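Local coordinates for protein alpha-galactosidase 1 (Saccharomyces cerevisiae, PDB 3LRK) that hydrolyses terminal, non-reducing alpha-D-galactose residues from alpha-D-galactosides such as galactose oligosaccharides, galactomannans and galactolipids, at residues A[168-171]-A[172-176]; A[371-374]-A[375-379]; A[382-385]-A[386-389]. The protein carries 1 engineered substitution. All blocks are in the same frame, centred on the assembly; numbering follows the deposited sequence.

Interaction 1 of 3, residues A[168-171]-A[172-176]; sequences KAMS and DALNK. With NAG (2-acetamido-2-deoxy-beta-D-glucopyranose), chain E.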
loop_
_atom_site.group_PDB
_atom_site.type_symbol
_atom_site.label_atom_id
_atom_site.label_comp_id
_atom_site.label_asym_id
_atom_site.label_seq_id
_atom_site.Cartn_x
_atom_site.Cartn_y
_atom_site.Cartn_z
ATOM N N LYS A 168 5.327 -6.695 -22.920
ATOM C CA LYS A 168 4.821 -6.494 -24.278
ATOM C C LYS A 168 5.918 -6.337 -25.325
ATOM O O LYS A 168 5.763 -6.815 -26.452
ATOM C CB LYS A 168 3.841 -5.300 -24.359
ATOM C CG LYS A 168 3.181 -5.149 -25.739
ATOM C CD LYS A 168 2.040 -4.153 -25.726
ATOM C CE LYS A 168 1.339 -4.098 -27.086
ATOM N NZ LYS A 168 2.164 -3.349 -28.097
ATOM N N ALA A 169 7.019 -5.667 -24.969
ATOM C CA ALA A 169 8.157 -5.538 -25.877
ATOM C C ALA A 169 8.631 -6.899 -26.408
ATOM O O ALA A 169 8.883 -7.033 -27.614
ATOM C CB ALA A 169 9.326 -4.757 -25.216
ATOM N N MET A 170 8.741 -7.900 -25.536
ATOM C CA MET A 170 9.145 -9.246 -26.000
ATOM C C MET A 170 7.998 -10.008 -26.699
ATOM O O MET A 170 8.240 -10.738 -27.658
ATOM C CB MET A 170 9.749 -10.085 -24.871
ATOM C CG MET A 170 10.179 -11.505 -25.295
ATOM S SD MET A 170 11.351 -11.515 -26.650
ATOM C CE MET A 170 12.893 -11.316 -25.753
ATOM N N SER A 171 6.769 -9.816 -26.227
ATOM C CA SER A 171 5.583 -10.387 -26.884
ATOM C C SER A 171 5.541 -9.984 -28.365
ATOM O O SER A 171 5.392 -10.843 -29.251
ATOM C CB SER A 171 4.303 -9.920 -26.185
ATOM O OG SER A 171 3.157 -10.575 -26.711
ATOM N N ASP A 172 5.676 -8.678 -28.611
ATOM C CA ASP A 172 5.686 -8.125 -29.968
ATOM C C ASP A 172 6.860 -8.621 -30.806
ATOM O O ASP A 172 6.691 -8.959 -31.984
ATOM C CB ASP A 172 5.687 -6.597 -29.934
ATOM C CG ASP A 172 4.377 -6.016 -29.422
ATOM O OD1 ASP A 172 3.364 -6.746 -29.333
ATOM O OD2 ASP A 172 4.364 -4.809 -29.110
ATOM N N ALA A 173 8.047 -8.640 -30.205
ATOM C CA ALA A 173 9.258 -9.127 -30.875
ATOM C C ALA A 173 9.112 -10.588 -31.324
ATOM O O ALA A 173 9.528 -10.939 -32.419
ATOM C CB ALA A 173 10.479 -8.959 -29.962
ATOM N N LEU A 174 8.534 -11.429 -30.476
ATOM C CA LEU A 174 8.299 -12.836 -30.820
ATOM C C LEU A 174 7.279 -12.948 -31.952
ATOM O O LEU A 174 7.478 -13.701 -32.921
ATOM C CB LEU A 174 7.832 -13.626 -29.585
ATOM C CG LEU A 174 8.824 -13.885 -28.456
ATOM C CD1 LEU A 174 8.105 -14.386 -27.188
ATOM C CD2 LEU A 174 9.932 -14.877 -28.892
ATOM N N ASN A 175 6.202 -12.168 -31.854
ATOM C CA ASN A 175 5.221 -12.135 -32.929
ATOM C C ASN A 175 5.868 -11.764 -34.269
ATOM O O ASN A 175 5.558 -12.368 -35.298
ATOM C CB ASN A 175 4.075 -11.168 -32.588
ATOM C CG ASN A 175 2.971 -11.214 -33.619
ATOM O OD1 ASN A 175 3.024 -10.513 -34.625
ATOM N ND2 ASN A 175 1.993 -12.078 -33.390
ATOM N N LYS A 176 6.774 -10.785 -34.238
ATOM C CA LYS A 176 7.452 -10.260 -35.435
ATOM C C LYS A 176 8.229 -11.344 -36.200
ATOM O O LYS A 176 8.374 -11.251 -37.417
ATOM C CB LYS A 176 8.383 -9.081 -35.074
ATOM C CG LYS A 176 8.937 -8.297 -36.281
ATOM C CD LYS A 176 10.132 -7.401 -35.898
ATOM C CE LYS A 176 10.532 -6.467 -37.063
ATOM N NZ LYS A 176 11.948 -5.980 -36.936
HETATM C C1 NAG E . 0.992 -12.140 -34.436
HETATM C C2 NAG E . 0.604 -13.625 -34.463
HETATM C C3 NAG E . -0.634 -13.883 -35.320
HETATM C C4 NAG E . -1.791 -12.975 -34.910
HETATM C C5 NAG E . -1.356 -11.524 -34.725
HETATM C C6 NAG E . -2.414 -10.862 -33.860
HETATM C C7 NAG E . 2.453 -15.208 -34.202
HETATM C C8 NAG E . 3.580 -15.906 -34.902
HETATM N N2 NAG E . 1.694 -14.436 -34.975
HETATM O O3 NAG E . -1.050 -15.211 -35.129
HETATM O O4 NAG E . -2.828 -13.033 -35.876
HETATM O O5 NAG E . -0.115 -11.354 -34.040
HETATM O O6 NAG E . -2.318 -9.498 -34.121
HETATM O O7 NAG E . 2.263 -15.367 -32.994
HETATM O O HOH W 1 2.091 -9.109 -28.583
#

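Interaction 2 of 3, residues A[371-374]-A[375-379]; sequences TTLE and EIFFD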
loop_
_atom_site.group_PDB
_atom_site.type_symbol
_atom_site.label_atom_id
_atom_site.label_comp_id
_atom_site.label_asym_id
_atom_site.label_seq_id
_atom_site.Cartn_x
_atom_site.Cartn_y
_atom_site.Cartn_z
ATOM N N THR A 371 -18.716 -31.728 3.504
ATOM C CA THR A 371 -19.400 -30.671 2.776
ATOM C C THR A 371 -20.788 -31.144 2.322
ATOM O O THR A 371 -21.182 -32.283 2.591
ATOM C CB THR A 371 -18.545 -30.136 1.587
ATOM O OG1 THR A 371 -19.183 -28.981 1.032
ATOM C CG2 THR A 371 -18.350 -31.200 0.503
ATOM N N THR A 372 -21.523 -30.252 1.663
ATOM C CA THR A 372 -22.873 -30.521 1.167
ATOM C C THR A 372 -22.954 -30.036 -0.272
ATOM O O THR A 372 -22.057 -29.331 -0.735
ATOM C CB THR A 372 -23.940 -29.745 1.981
ATOM O OG1 THR A 372 -23.736 -28.340 1.804
ATOM C CG2 THR A 372 -23.873 -30.074 3.479
ATOM N N LEU A 373 -24.033 -30.389 -0.971
ATOM C CA LEU A 373 -24.283 -29.883 -2.326
ATOM C C LEU A 373 -24.392 -28.360 -2.380
ATOM O O LEU A 373 -23.998 -27.743 -3.378
ATOM C CB LEU A 373 -25.545 -30.510 -2.932
ATOM C CG LEU A 373 -25.549 -32.006 -3.268
ATOM C CD1 LEU A 373 -26.942 -32.423 -3.750
ATOM C CD2 LEU A 373 -24.485 -32.362 -4.306
ATOM N N GLU A 374 -24.934 -27.763 -1.317
ATOM C CA GLU A 374 -25.088 -26.303 -1.232
ATOM C C GLU A 374 -23.733 -25.596 -1.270
ATOM O O GLU A 374 -23.590 -24.589 -1.959
ATOM C CB GLU A 374 -25.880 -25.890 0.019
ATOM C CG GLU A 374 -27.317 -26.428 0.067
ATOM C CD GLU A 374 -28.158 -25.828 1.193
ATOM O OE1 GLU A 374 -27.616 -25.056 2.016
ATOM O OE2 GLU A 374 -29.373 -26.131 1.252
ATOM N N GLU A 375 -22.751 -26.145 -0.551
ATOM C CA GLU A 375 -21.379 -25.616 -0.534
ATOM C C GLU A 375 -20.630 -25.905 -1.828
ATOM O O GLU A 375 -19.947 -25.025 -2.358
ATOM C CB GLU A 375 -20.577 -26.186 0.632
ATOM C CG GLU A 375 -21.010 -25.730 2.008
ATOM C CD GLU A 375 -19.952 -26.013 3.059
ATOM O OE1 GLU A 375 -19.208 -27.010 2.917
ATOM O OE2 GLU A 375 -19.858 -25.224 4.024
ATOM N N ILE A 376 -20.739 -27.143 -2.313
ATOM C CA ILE A 376 -20.118 -27.552 -3.577
ATOM C C ILE A 376 -20.606 -26.682 -4.738
ATOM O O ILE A 376 -19.799 -26.143 -5.502
ATOM C CB ILE A 376 -20.381 -29.046 -3.889
ATOM C CG1 ILE A 376 -19.610 -29.938 -2.911
ATOM C CG2 ILE A 376 -20.021 -29.366 -5.335
ATOM C CD1 ILE A 376 -20.110 -31.383 -2.850
ATOM N N PHE A 377 -21.923 -26.536 -4.853
ATOM C CA PHE A 377 -22.511 -25.734 -5.908
ATOM C C PHE A 377 -22.841 -24.347 -5.366
ATOM O O PHE A 377 -24.006 -23.919 -5.284
ATOM C CB PHE A 377 -23.698 -26.463 -6.543
ATOM C CG PHE A 377 -23.304 -27.754 -7.209
ATOM C CD1 PHE A 377 -23.507 -28.974 -6.572
ATOM C CD2 PHE A 377 -22.705 -27.746 -8.469
ATOM C CE1 PHE A 377 -23.130 -30.170 -7.185
ATOM C CE2 PHE A 377 -22.324 -28.933 -9.091
ATOM C CZ PHE A 377 -22.537 -30.147 -8.449
ATOM N N PHE A 378 -21.746 -23.659 -5.032
ATOM C CA PHE A 378 -21.712 -22.401 -4.295
ATOM C C PHE A 378 -22.459 -21.224 -4.932
ATOM O O PHE A 378 -22.889 -20.322 -4.210
ATOM C CB PHE A 378 -20.241 -22.011 -4.007
ATOM C CG PHE A 378 -19.357 -22.016 -5.236
ATOM C CD1 PHE A 378 -19.266 -20.892 -6.052
ATOM C CD2 PHE A 378 -18.626 -23.153 -5.584
ATOM C CE1 PHE A 378 -18.467 -20.897 -7.202
ATOM C CE2 PHE A 378 -17.821 -23.168 -6.734
ATOM C CZ PHE A 378 -17.738 -22.041 -7.540
ATOM N N ASP A 379 -22.584 -21.202 -6.261
ATOM C CA ASP A 379 -23.346 -20.140 -6.936
ATOM C C ASP A 379 -24.734 -20.592 -7.421
ATOM O O ASP A 379 -25.364 -19.907 -8.231
ATOM C CB ASP A 379 -22.554 -19.521 -8.096
ATOM C CG ASP A 379 -21.333 -18.718 -7.627
ATOM O OD1 ASP A 379 -21.240 -18.372 -6.428
ATOM O OD2 ASP A 379 -20.463 -18.437 -8.480
#

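Interaction 3 of 3, residues A[382-385]-A[386-389]; sequences LGSK and KLTS. With NAG (2-acetamido-2-deoxy-beta-D-glucopyranose), chain B.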
loop_
_atom_site.group_PDB
_atom_site.type_symbol
_atom_site.label_atom_id
_atom_site.label_comp_id
_atom_site.label_asym_id
_atom_site.label_seq_id
_atom_site.Cartn_x
_atom_site.Cartn_y
_atom_site.Cartn_z
ATOM N N LEU A 382 -31.152 -22.091 -4.035
ATOM C CA LEU A 382 -32.013 -23.125 -3.463
ATOM C C LEU A 382 -33.089 -23.499 -4.477
ATOM O O LEU A 382 -33.666 -22.631 -5.135
ATOM C CB LEU A 382 -32.641 -22.653 -2.144
ATOM C CG LEU A 382 -31.699 -22.374 -0.966
ATOM C CD1 LEU A 382 -32.437 -21.720 0.203
ATOM C CD2 LEU A 382 -30.972 -23.641 -0.510
ATOM N N GLY A 383 -33.317 -24.800 -4.640
ATOM C CA GLY A 383 -34.316 -25.292 -5.583
ATOM C C GLY A 383 -33.837 -25.406 -7.016
ATOM O O GLY A 383 -34.608 -25.800 -7.892
ATOM N N SER A 384 -32.575 -25.054 -7.267
ATOM C CA SER A 384 -31.987 -25.202 -8.595
ATOM C C SER A 384 -31.811 -26.685 -8.889
ATOM O O SER A 384 -31.801 -27.497 -7.969
ATOM C CB SER A 384 -30.633 -24.486 -8.685
ATOM O OG SER A 384 -29.693 -25.036 -7.779
ATOM N N LYS A 385 -31.667 -27.039 -10.159
ATOM C CA LYS A 385 -31.555 -28.455 -10.511
ATOM C C LYS A 385 -30.269 -29.124 -10.025
ATOM O O LYS A 385 -30.255 -30.326 -9.794
ATOM C CB LYS A 385 -31.833 -28.705 -12.000
ATOM C CG LYS A 385 -33.342 -28.822 -12.280
ATOM C CD LYS A 385 -33.669 -29.401 -13.659
ATOM C CE LYS A 385 -35.182 -29.367 -13.915
ATOM N NZ LYS A 385 -35.591 -30.156 -15.127
ATOM N N LYS A 386 -29.205 -28.344 -9.836
ATOM C CA LYS A 386 -27.968 -28.872 -9.248
ATOM C C LYS A 386 -28.123 -29.231 -7.765
ATOM O O LYS A 386 -27.551 -30.220 -7.301
ATOM C CB LYS A 386 -26.796 -27.903 -9.463
ATOM C CG LYS A 386 -26.255 -27.905 -10.888
ATOM C CD LYS A 386 -25.189 -26.831 -11.100
ATOM C CE LYS A 386 -24.499 -26.996 -12.450
ATOM N NZ LYS A 386 -23.639 -25.825 -12.811
ATOM N N LEU A 387 -28.900 -28.437 -7.028
ATOM C CA LEU A 387 -29.078 -28.655 -5.587
ATOM C C LEU A 387 -30.166 -29.685 -5.284
ATOM O O LEU A 387 -30.220 -30.240 -4.186
ATOM C CB LEU A 387 -29.364 -27.335 -4.848
ATOM C CG LEU A 387 -28.251 -26.278 -4.735
ATOM C CD1 LEU A 387 -28.587 -25.267 -3.640
ATOM C CD2 LEU A 387 -26.899 -26.911 -4.459
ATOM N N THR A 388 -31.014 -29.930 -6.279
ATOM C CA THR A 388 -32.160 -30.833 -6.177
ATOM C C THR A 388 -31.823 -32.236 -6.707
ATOM O O THR A 388 -32.579 -33.187 -6.485
ATOM C CB THR A 388 -33.368 -30.211 -6.925
ATOM O OG1 THR A 388 -33.927 -29.171 -6.114
ATOM C CG2 THR A 388 -34.451 -31.234 -7.236
ATOM N N SER A 389 -30.683 -32.360 -7.386
ATOM C CA SER A 389 -30.259 -33.622 -7.998
ATOM C C SER A 389 -29.307 -34.422 -7.128
ATOM O O SER A 389 -28.712 -33.893 -6.184
ATOM C CB SER A 389 -29.586 -33.366 -9.349
ATOM O OG SER A 389 -30.479 -32.755 -10.255
HETATM C C1 NAG B . -34.532 -18.839 -4.266
HETATM C C2 NAG B . -34.936 -18.662 -5.745
HETATM C C3 NAG B . -36.313 -19.248 -6.149
HETATM C C4 NAG B . -36.725 -20.462 -5.301
HETATM C C5 NAG B . -36.371 -20.211 -3.844
HETATM C C6 NAG B . -36.812 -21.326 -2.903
HETATM C C7 NAG B . -34.842 -16.772 -7.307
HETATM C C8 NAG B . -35.434 -15.408 -7.508
HETATM N N2 NAG B . -34.881 -17.245 -6.063
HETATM O O3 NAG B . -36.307 -19.592 -7.535
HETATM O O4 NAG B . -38.110 -20.710 -5.417
HETATM O O5 NAG B . -34.969 -20.098 -3.815
HETATM O O6 NAG B . -36.581 -20.908 -1.578
HETATM O O7 NAG B . -34.363 -17.396 -8.257
#

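Interaction 1 of 3, residues A[168-171]-A[172-176]
Lys168 NZ meets Asp172 OD2 at 2.8 Å in an i to i+4 salt bridge on helix 160-177, the helix of a beta-alpha-beta crossover in the TIM-barrel domain of this GH27 enzyme. The ammonium uses the syn lone pair of OD2, on the side of the other oxygen. Two torsions put it there: CG of Lys168 stands anti to the backbone N, and a bend at chi4 (-75°) turns NZ in toward OD2, close to the plane of the carboxylate. OD1 is held separately by a water, which donates to it at 2.8 Å and to Ser171 OG at 2.6 Å, so each carboxylate oxygen has its own partner and the rotation of the group is restrained. Ser171 OG, on a buried residue, is also hydrogen-bonded to Ile200 O.

Beneath these groups run four i to i+4 backbone bonds; the straightest, Asp172 N to Lys168 O, has an N-H...O angle of 173° and joins the same two residues as the salt bridge. Another side of the helix is apolar. Met170 SD packs at 3.9 Å against Leu174 CG and at 4.3 Å from Ala173 CB, the bend at chi2 (57°) bringing SD toward them. Ala135 of helix 131-140, Leu146 of strand 145-149 and Tyr183 of strand 182-185 pack on Met170 and Leu174, joining the helix to its neighbours and the barrel wall. Near the helix end the chain carries a glycan: Asn175 ND2 is covalently bonded to C1 of the 2-acetamido-2-deoxy-beta-D-glucopyranose at 1.4 Å.

Interaction 2 of 3, residues A[371-374]-A[375-379]
Glu375 reaches back to Thr371, whose OG1 donates to OE1 at 2.7 Å; OE1 accepts through its anti lone pair, away from the other carboxylate oxygen. Trp328 NE1 also binds OE1, giving it two donors. The chain of Glu375 is extended beyond CG, and its chi1 of -69°, with CG beside the backbone N, directs it to the threonine. The pair marks the passage from strand 367-371 into the short helix 373-376 of the C-terminal beta-sandwich domain. Thr372 is the N-cap, its OG1 accepting weakly from Glu375 N at 3.4 Å; the straighter bond is Ile376 N to Thr372 O, 3.0 Å with an angle of 171°.

Leu373 bridges to the helix end. Its O takes Phe377 N at 2.8 Å, while CD2 lies in the plane of the Phe377 ring, at its edge, 3.9 Å from CE1. Phe377 is the centre of an inverse gamma turn, where the chain leaves the helix. Thr371 CG2 adds an apolar contact, 3.8 Å from Ile376 CD1.

With an alanine at Glu375, Thr371 OG1 and Trp328 NE1 would probably lose the acceptor they share. Two donors on OE1 restrain the carboxylate's rotation and probably favour its ionised form.

Interaction 3 of 3, residues A[382-385]-A[386-389]
Leu387 and Ser384 face each other across a tight turn, with Ser384 OG beside the leucine branch point, 3.6 Å from CG. Serine chi1 of 62° places OG between its own backbone N and carbonyl carbon, which turns it toward Leu387; its hydrogen bond, however, goes to Asn381 O. The turn leads into the weakly bonded helix 385-388, a surface element of the C-terminal beta-sandwich domain.

Leu387 CD1 points back along the chain and rests against the CA of Leu382 at 4.0 Å, with a looser methyl-to-methyl contact to its CD2 at 4.3 Å. Glu374 packs on both leucines, and Leu373 on Leu387. Between Leu382 and Ser384 comes Gly383, whose positive phi (84°) would jam a side chain against the preceding carbonyl oxygen.

Thr388 comes from another side, its CB pointing at the 382-385 segment and lying 3.3 Å from Ser384 O. That oxygen is the meeting point of three weak bonds: from Leu387 N, from Thr388 N at 3.1 Å, and from Thr388 OG1 at 3.3 Å. The N-H...O angle from Thr388 N is only 129°, well off straight. Ser389 OG makes a very short hydrogen bond to Lys385 O, whose exact length is doubtful. The lysines run outward from the turn as extended chains, Lys386 passing over Phe377.

Leu382 also lies at a subunit border: its N is hydrogen-bonded to Asn270 OD1 of the second subunit, and its O lies 3.1 Å from O5 of a sugar that is hydrogen-bonded to Gly269 O of that subunit. Several bent, weak bonds on one carbonyl, in place of a single straight one, imply a turn held by shared and modest polar forces together with leucine packing.

Along the chain the three contacts come in series, but interaction 1 stands apart: its centre is 43 Å from that of interaction 2 and 48 Å from that of interaction 3. It belongs to the TIM-barrel domain, on helix 160-177, whereas the other two fall in the C-terminal beta-sandwich domain. Those two are neighbours, with centres 10 Å apart, on the consecutive helices 373-376 and 385-388. They touch directly: Phe377 CD2 lies 3.7 Å from Lys386 CD, and Leu373 also packs on Leu387. Asp379 makes a salt bridge to Arg220 of the second subunit and Leu382 N a hydrogen bond to Asn270 of the second subunit, so this part of the sandwich contributes to the homotetramer.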